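Local coordinates for protein toll-like receptor 6, Variable lymphocyte receptor B (Mus musculus, PDB 3A79) that probably recognises diacylated bacterial lipopeptides together with Toll-like receptor 2, its mouse leucine-rich-repeat ectodomain here being fused to part of a hagfish variable lymphocyte receptor, at residues R276-L281 and T302-L307; N387-F392 and S411-N416. One frame throughout, in Å; residues are numbered along the deposited sequence.

Contact 1. Residues R276-L281 and T302-L307. With NAG (2-acetamido-2-deoxy-beta-D-glucopyranose), chain E.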
loop_
_atom_site.group_PDB
_atom_site.type_symbol
_atom_site.label_atom_id
_atom_site.label_comp_id
_atom_site.label_asym_id
_atom_site.label_seq_id
_atom_site.Cartn_x
_atom_site.Cartn_y
_atom_site.Cartn_z
ATOM N N ARG B 276 16.885 35.508 1.264
ATOM C CA ARG B 276 15.971 36.485 1.827
ATOM C C ARG B 276 15.519 36.130 3.247
ATOM O O ARG B 276 15.748 35.011 3.719
ATOM C CB ARG B 276 14.802 36.681 0.857
ATOM C CG ARG B 276 15.314 36.904 -0.560
ATOM C CD ARG B 276 14.268 37.430 -1.512
ATOM N NE ARG B 276 14.848 38.332 -2.506
ATOM C CZ ARG B 276 14.628 39.645 -2.531
ATOM N NH1 ARG B 276 13.835 40.201 -1.629
ATOM N NH2 ARG B 276 15.191 40.405 -3.460
ATOM N N PRO B 277 14.913 37.107 3.945
ATOM C CA PRO B 277 14.436 37.001 5.332
ATOM C C PRO B 277 13.138 36.230 5.477
ATOM O O PRO B 277 12.184 36.764 6.032
ATOM C CB PRO B 277 14.177 38.458 5.726
ATOM C CG PRO B 277 14.915 39.277 4.717
ATOM C CD PRO B 277 14.846 38.493 3.461
ATOM N N VAL B 278 13.096 34.996 4.999
ATOM C CA VAL B 278 11.897 34.188 5.158
ATOM C C VAL B 278 12.179 33.006 6.083
ATOM O O VAL B 278 13.015 32.151 5.777
ATOM C CB VAL B 278 11.357 33.712 3.797
ATOM C CG1 VAL B 278 10.139 32.836 3.991
ATOM C CG2 VAL B 278 11.020 34.909 2.918
ATOM N N GLU B 279 11.486 32.985 7.223
ATOM C CA GLU B 279 11.683 31.965 8.256
ATOM C C GLU B 279 10.873 30.701 7.972
ATOM O O GLU B 279 11.398 29.590 8.014
ATOM C CB GLU B 279 11.324 32.519 9.643
ATOM C CG GLU B 279 11.897 31.707 10.804
ATOM C CD GLU B 279 11.395 32.168 12.168
ATOM O OE1 GLU B 279 10.296 32.771 12.247
ATOM O OE2 GLU B 279 12.106 31.908 13.167
ATOM N N TYR B 280 9.589 30.875 7.692
ATOM C CA TYR B 280 8.756 29.752 7.293
ATOM C C TYR B 280 8.210 29.933 5.878
ATOM O O TYR B 280 7.572 30.933 5.572
ATOM C CB TYR B 280 7.619 29.548 8.286
ATOM C CG TYR B 280 8.073 29.076 9.643
ATOM C CD1 TYR B 280 8.700 29.946 10.516
ATOM C CD2 TYR B 280 7.863 27.762 10.059
ATOM C CE1 TYR B 280 9.117 29.531 11.770
ATOM C CE2 TYR B 280 8.279 27.334 11.318
ATOM C CZ TYR B 280 8.907 28.233 12.169
ATOM O OH TYR B 280 9.337 27.859 13.426
ATOM N N LEU B 281 8.476 28.955 5.019
ATOM C CA LEU B 281 7.956 28.940 3.659
ATOM C C LEU B 281 6.934 27.824 3.498
ATOM O O LEU B 281 7.226 26.670 3.804
ATOM C CB LEU B 281 9.096 28.727 2.676
ATOM C CG LEU B 281 8.685 28.744 1.216
ATOM C CD1 LEU B 281 7.835 29.966 0.966
ATOM C CD2 LEU B 281 9.919 28.773 0.366
ATOM N N THR B 302 21.004 30.444 5.259
ATOM C CA THR B 302 19.653 30.936 5.008
ATOM C C THR B 302 18.911 31.226 6.303
ATOM O O THR B 302 19.240 30.677 7.347
ATOM C CB THR B 302 18.830 29.922 4.197
ATOM O OG1 THR B 302 17.468 30.359 4.113
ATOM C CG2 THR B 302 18.871 28.558 4.865
ATOM N N ALA B 303 17.908 32.092 6.232
ATOM C CA ALA B 303 17.066 32.355 7.389
ATOM C C ALA B 303 16.004 31.260 7.569
ATOM O O ALA B 303 15.463 31.074 8.668
ATOM C CB ALA B 303 16.418 33.722 7.270
ATOM N N LEU B 304 15.723 30.540 6.483
ATOM C CA LEU B 304 14.726 29.479 6.480
ATOM C C LEU B 304 14.857 28.488 7.624
ATOM O O LEU B 304 15.882 27.832 7.794
ATOM C CB LEU B 304 14.776 28.705 5.167
ATOM C CG LEU B 304 13.721 29.039 4.122
ATOM C CD1 LEU B 304 13.561 27.866 3.187
ATOM C CD2 LEU B 304 12.399 29.355 4.776
ATOM N N LYS B 305 13.789 28.363 8.392
ATOM C CA LYS B 305 13.701 27.319 9.393
ATOM C C LYS B 305 12.885 26.149 8.849
ATOM O O LYS B 305 13.143 24.997 9.205
ATOM C CB LYS B 305 13.075 27.867 10.677
ATOM C CG LYS B 305 12.890 26.846 11.787
ATOM C CD LYS B 305 12.498 27.546 13.090
ATOM C CE LYS B 305 12.068 26.566 14.180
ATOM N NZ LYS B 305 11.567 27.309 15.370
ATOM N N SER B 306 11.926 26.441 7.966
ATOM C CA SER B 306 10.936 25.437 7.566
ATOM C C SER B 306 10.356 25.553 6.168
ATOM O O SER B 306 9.674 26.520 5.857
ATOM C CB SER B 306 9.754 25.434 8.546
ATOM O OG SER B 306 8.542 25.139 7.862
ATOM N N LEU B 307 10.579 24.531 5.347
ATOM C CA LEU B 307 9.797 24.344 4.127
ATOM C C LEU B 307 8.647 23.379 4.399
ATOM O O LEU B 307 8.808 22.365 5.081
ATOM C CB LEU B 307 10.661 23.813 2.991
ATOM C CG LEU B 307 9.954 23.794 1.640
ATOM C CD1 LEU B 307 9.393 25.167 1.342
ATOM C CD2 LEU B 307 10.920 23.358 0.555
HETATM C C1 NAG E . 5.536 32.432 11.185
HETATM C C2 NAG E . 4.572 33.127 12.166
HETATM C C3 NAG E . 4.273 32.436 13.504
HETATM C C4 NAG E . 4.622 30.957 13.588
HETATM C C5 NAG E . 5.778 30.552 12.694
HETATM C C6 NAG E . 5.700 29.044 12.572
HETATM C C7 NAG E . 6.292 34.906 12.432
HETATM C C8 NAG E . 7.369 34.108 13.126
HETATM N N2 NAG E . 5.032 34.469 12.512
HETATM O O3 NAG E . 2.891 32.573 13.766
HETATM O O4 NAG E . 4.899 30.610 14.934
HETATM O O5 NAG E . 5.635 31.039 11.379
HETATM O O6 NAG E . 4.413 28.724 12.080
HETATM O O7 NAG E . 6.561 35.941 11.822
#
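Y280 lies alongside K305, and S306 CB comes obliquely to its ring, where two neighbouring strands of the leucine-rich-repeat solenoid begin to run parallel, in the Toll-like receptor 6 part of the fusion. Y280 CD2 meets S306 CB at 3.4 Å; a small serine leaves room for the tyrosine ring. The lysine chain, extended beyond CG, runs next to the ring and brings NZ within 3.0 Å of Y280 OH, a weak hydrogen bond. L281 and L307 point to the other face of the strands, where the CD1 methyl of L307 lies 3.6 Å from the branch carbon CG of L281. Both keep CG anti to the backbone N (chi1 -178° and -171°), and leucine suits this inner side because its forked end can fill the hydrophobic interior. L304 extends that apolar patch with CD2, 4.0 Å from L281 CB.

The backbone sets this register. E279 O accepts from two successive amides, K305 N in the carbonyl plane on a lone pair and S306 N nearly in line with the C=O bond. L281 N bonds to S306 O at 2.8 Å, straighter than the S306 N bond. Before the strand, T302 OG1 takes the amide of L304 in an ST turn and is itself bonded to W274 O.

Farther in, F273 of helix 263-273 packs on V278 and L281, and L336 of the next strand on L307. M335 adjoins S306 on the Y280 face. On that concave side, an N-acetylglucosamine of an attached glycan sets its C6 over the centre of the Y280 ring, 3.2 Å above the plane.

Contact 2. Residues N387-F392 and S411-N416. With NAG (2-acetamido-2-deoxy-beta-D-glucopyranose), chain I.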
loop_
_atom_site.group_PDB
_atom_site.type_symbol
_atom_site.label_atom_id
_atom_site.label_comp_id
_atom_site.label_asym_id
_atom_site.label_seq_id
_atom_site.Cartn_x
_atom_site.Cartn_y
_atom_site.Cartn_z
ATOM N N ASN B 387 1.786 6.011 4.161
ATOM C CA ASN B 387 2.576 5.607 3.004
ATOM C C ASN B 387 2.504 4.097 2.744
ATOM O O ASN B 387 1.572 3.429 3.198
ATOM C CB ASN B 387 4.019 6.085 3.163
ATOM C CG ASN B 387 4.138 7.599 3.091
ATOM O OD1 ASN B 387 4.168 8.287 4.117
ATOM N ND2 ASN B 387 4.185 8.126 1.875
ATOM N N GLY B 388 3.481 3.560 2.019
ATOM C CA GLY B 388 3.470 2.149 1.669
ATOM C C GLY B 388 4.560 1.312 2.310
ATOM O O GLY B 388 5.046 0.370 1.692
ATOM N N LEU B 389 4.958 1.636 3.539
ATOM C CA LEU B 389 6.031 0.889 4.200
ATOM C C LEU B 389 5.625 -0.551 4.485
ATOM O O LEU B 389 4.706 -0.791 5.263
ATOM C CB LEU B 389 6.445 1.558 5.512
ATOM C CG LEU B 389 6.975 2.983 5.478
ATOM C CD1 LEU B 389 7.787 3.279 6.734
ATOM C CD2 LEU B 389 7.811 3.161 4.250
ATOM N N LYS B 390 6.318 -1.512 3.880
ATOM C CA LYS B 390 5.918 -2.920 4.002
ATOM C C LYS B 390 6.551 -3.629 5.201
ATOM O O LYS B 390 5.852 -4.076 6.108
ATOM C CB LYS B 390 6.270 -3.692 2.726
ATOM C CG LYS B 390 5.130 -4.495 2.109
ATOM C CD LYS B 390 4.380 -3.665 1.063
ATOM C CE LYS B 390 3.719 -4.556 0.029
ATOM N NZ LYS B 390 2.860 -5.626 0.653
ATOM N N ASN B 391 7.878 -3.720 5.194
ATOM C CA ASN B 391 8.607 -4.597 6.097
ATOM C C ASN B 391 9.069 -3.990 7.427
ATOM O O ASN B 391 10.158 -3.433 7.518
ATOM C CB ASN B 391 9.803 -5.202 5.356
ATOM C CG ASN B 391 10.567 -6.208 6.199
ATOM O OD1 ASN B 391 11.478 -6.868 5.716
ATOM N ND2 ASN B 391 10.188 -6.337 7.460
ATOM N N PHE B 392 8.260 -4.157 8.467
ATOM C CA PHE B 392 8.586 -3.670 9.811
ATOM C C PHE B 392 10.061 -3.780 10.225
ATOM O O PHE B 392 10.554 -2.963 10.994
ATOM C CB PHE B 392 7.708 -4.372 10.849
ATOM C CG PHE B 392 8.077 -4.068 12.274
ATOM C CD1 PHE B 392 7.499 -2.998 12.941
ATOM C CD2 PHE B 392 8.989 -4.866 12.957
ATOM C CE1 PHE B 392 7.829 -2.725 14.262
ATOM C CE2 PHE B 392 9.323 -4.597 14.273
ATOM C CZ PHE B 392 8.742 -3.529 14.928
ATOM N N SER B 411 2.886 5.103 11.183
ATOM C CA SER B 411 1.515 4.601 11.241
ATOM C C SER B 411 0.808 4.665 9.886
ATOM O O SER B 411 1.333 5.210 8.921
ATOM C CB SER B 411 0.703 5.374 12.278
ATOM O OG SER B 411 0.081 6.504 11.701
ATOM N N LEU B 412 -0.389 4.102 9.829
ATOM C CA LEU B 412 -1.179 4.083 8.609
ATOM C C LEU B 412 -0.410 3.685 7.345
ATOM O O LEU B 412 -0.748 4.114 6.238
ATOM C CB LEU B 412 -1.945 5.401 8.437
ATOM C CG LEU B 412 -3.320 5.342 9.129
ATOM C CD1 LEU B 412 -3.830 6.699 9.586
ATOM C CD2 LEU B 412 -4.353 4.633 8.254
ATOM N N ASN B 413 0.607 2.844 7.512
ATOM C CA ASN B 413 1.247 2.193 6.370
ATOM C C ASN B 413 0.707 0.767 6.152
ATOM O O ASN B 413 -0.456 0.487 6.456
ATOM C CB ASN B 413 2.767 2.183 6.539
ATOM C CG ASN B 413 3.400 3.531 6.240
ATOM O OD1 ASN B 413 3.322 4.463 7.040
ATOM N ND2 ASN B 413 4.045 3.634 5.087
ATOM N N SER B 414 1.551 -0.126 5.633
ATOM C CA SER B 414 1.170 -1.520 5.389
ATOM C C SER B 414 2.158 -2.492 6.023
ATOM O O SER B 414 2.515 -3.515 5.426
ATOM C CB SER B 414 1.101 -1.809 3.889
ATOM O OG SER B 414 0.389 -0.797 3.204
ATOM N N LEU B 415 2.592 -2.169 7.234
ATOM C CA LEU B 415 3.601 -2.961 7.930
ATOM C C LEU B 415 3.157 -4.377 8.385
ATOM O O LEU B 415 1.974 -4.648 8.622
ATOM C CB LEU B 415 4.116 -2.180 9.141
ATOM C CG LEU B 415 5.000 -0.967 8.910
ATOM C CD1 LEU B 415 5.236 -0.240 10.236
ATOM C CD2 LEU B 415 6.304 -1.412 8.276
ATOM N N ASN B 416 4.134 -5.267 8.521
ATOM C CA ASN B 416 3.893 -6.591 9.056
ATOM C C ASN B 416 5.183 -7.284 9.469
ATOM O O ASN B 416 6.206 -7.201 8.781
ATOM C CB ASN B 416 3.117 -7.445 8.061
ATOM C CG ASN B 416 3.919 -7.789 6.830
ATOM O OD1 ASN B 416 3.812 -7.113 5.811
ATOM N ND2 ASN B 416 4.718 -8.849 6.910
HETATM C C1 NAG I . 0.024 8.008 16.347
HETATM C C2 NAG I . -0.632 8.744 17.517
HETATM C C3 NAG I . -2.158 8.794 17.529
HETATM C C4 NAG I . -2.827 8.731 16.158
HETATM C C5 NAG I . -2.117 7.859 15.123
HETATM C C6 NAG I . -2.617 8.277 13.734
HETATM C C7 NAG I . 0.083 8.800 19.846
HETATM C C8 NAG I . -0.371 8.194 21.148
HETATM N N2 NAG I . -0.189 8.107 18.747
HETATM O O3 NAG I . -2.535 9.999 18.176
HETATM O O4 NAG I . -4.134 8.212 16.348
HETATM O O5 NAG I . -0.700 7.950 15.127
HETATM O O6 NAG I . -2.329 7.314 12.740
HETATM O O7 NAG I . 0.669 9.881 19.811
#
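L389 and L415 meet in a loop-to-loop contact between successive turns of the chain, in the Toll-like receptor 6 part, where two strands have ended and the chain heads for the convex side. Neither segment is regular helix or strand; they are held by two backbone bonds, one of them weak, and by L389, L415 and F392. S414 N donates to L389 O at 3.2 Å, the donor tilted 34° from the carbonyl plane. Two residues on, N416 N reaches K390 O in a weak bond, and the same oxygen also receives the CA-H of L415, with CA at 3.1 Å.

L415 has CG anti to its carbonyl carbon (chi1 -71°), and the CD2 methyl beyond it lies 4.1 Å from L389 CB and 4.2 Å from F392 CB. CD1 of L415 comes to the edge of the F392 ring, near its plane. V395 of helix 394-397 packs on both leucines.

Such equivalent positions recur in the leucine-rich-repeat solenoid: the consensus places an asparagine a few residues after the strand and a leucine two residues later, as N387 and L389 do, then N413 and L415. The N413 side chain points at the preceding turn, its amide beside the backbone of N387, G388 and L389. In the family this amide, donor and acceptor in one, typically bonds to backbone groups of adjacent turns, and the asparagines stack from turn to turn, N387 on N363 and N413 on N438.

K390 NZ forms a salt bridge with an acidic side chain of another protein chain, and S414 packs on a polar side chain of that chain. Just past strand 407-409, S411 OG shares a 2.7 Å hydrogen bond with O6 of an attached N-acetylglucosamine.

In the fold
Contacts 1 and 2 join successive turns of one solenoid, their centres 32 Å apart and with no touch between them. Each is partly buried, but they sample different points of the repeat. Contact 1 lies where strands 278-288 and 306-314 start, so paired backbones and side chains divided between two faces define it. Contact 2 comes after strands 381-383 and 407-409 have ended, leaving sparser, more bent backbone bonding and an asparagine beside the chain of the previous turn. Leucines supply the interior in both. Sugar meets a tyrosine ring in contact 1 and a serine hydroxyl in contact 2, where another protein chain also touches K390 and S414.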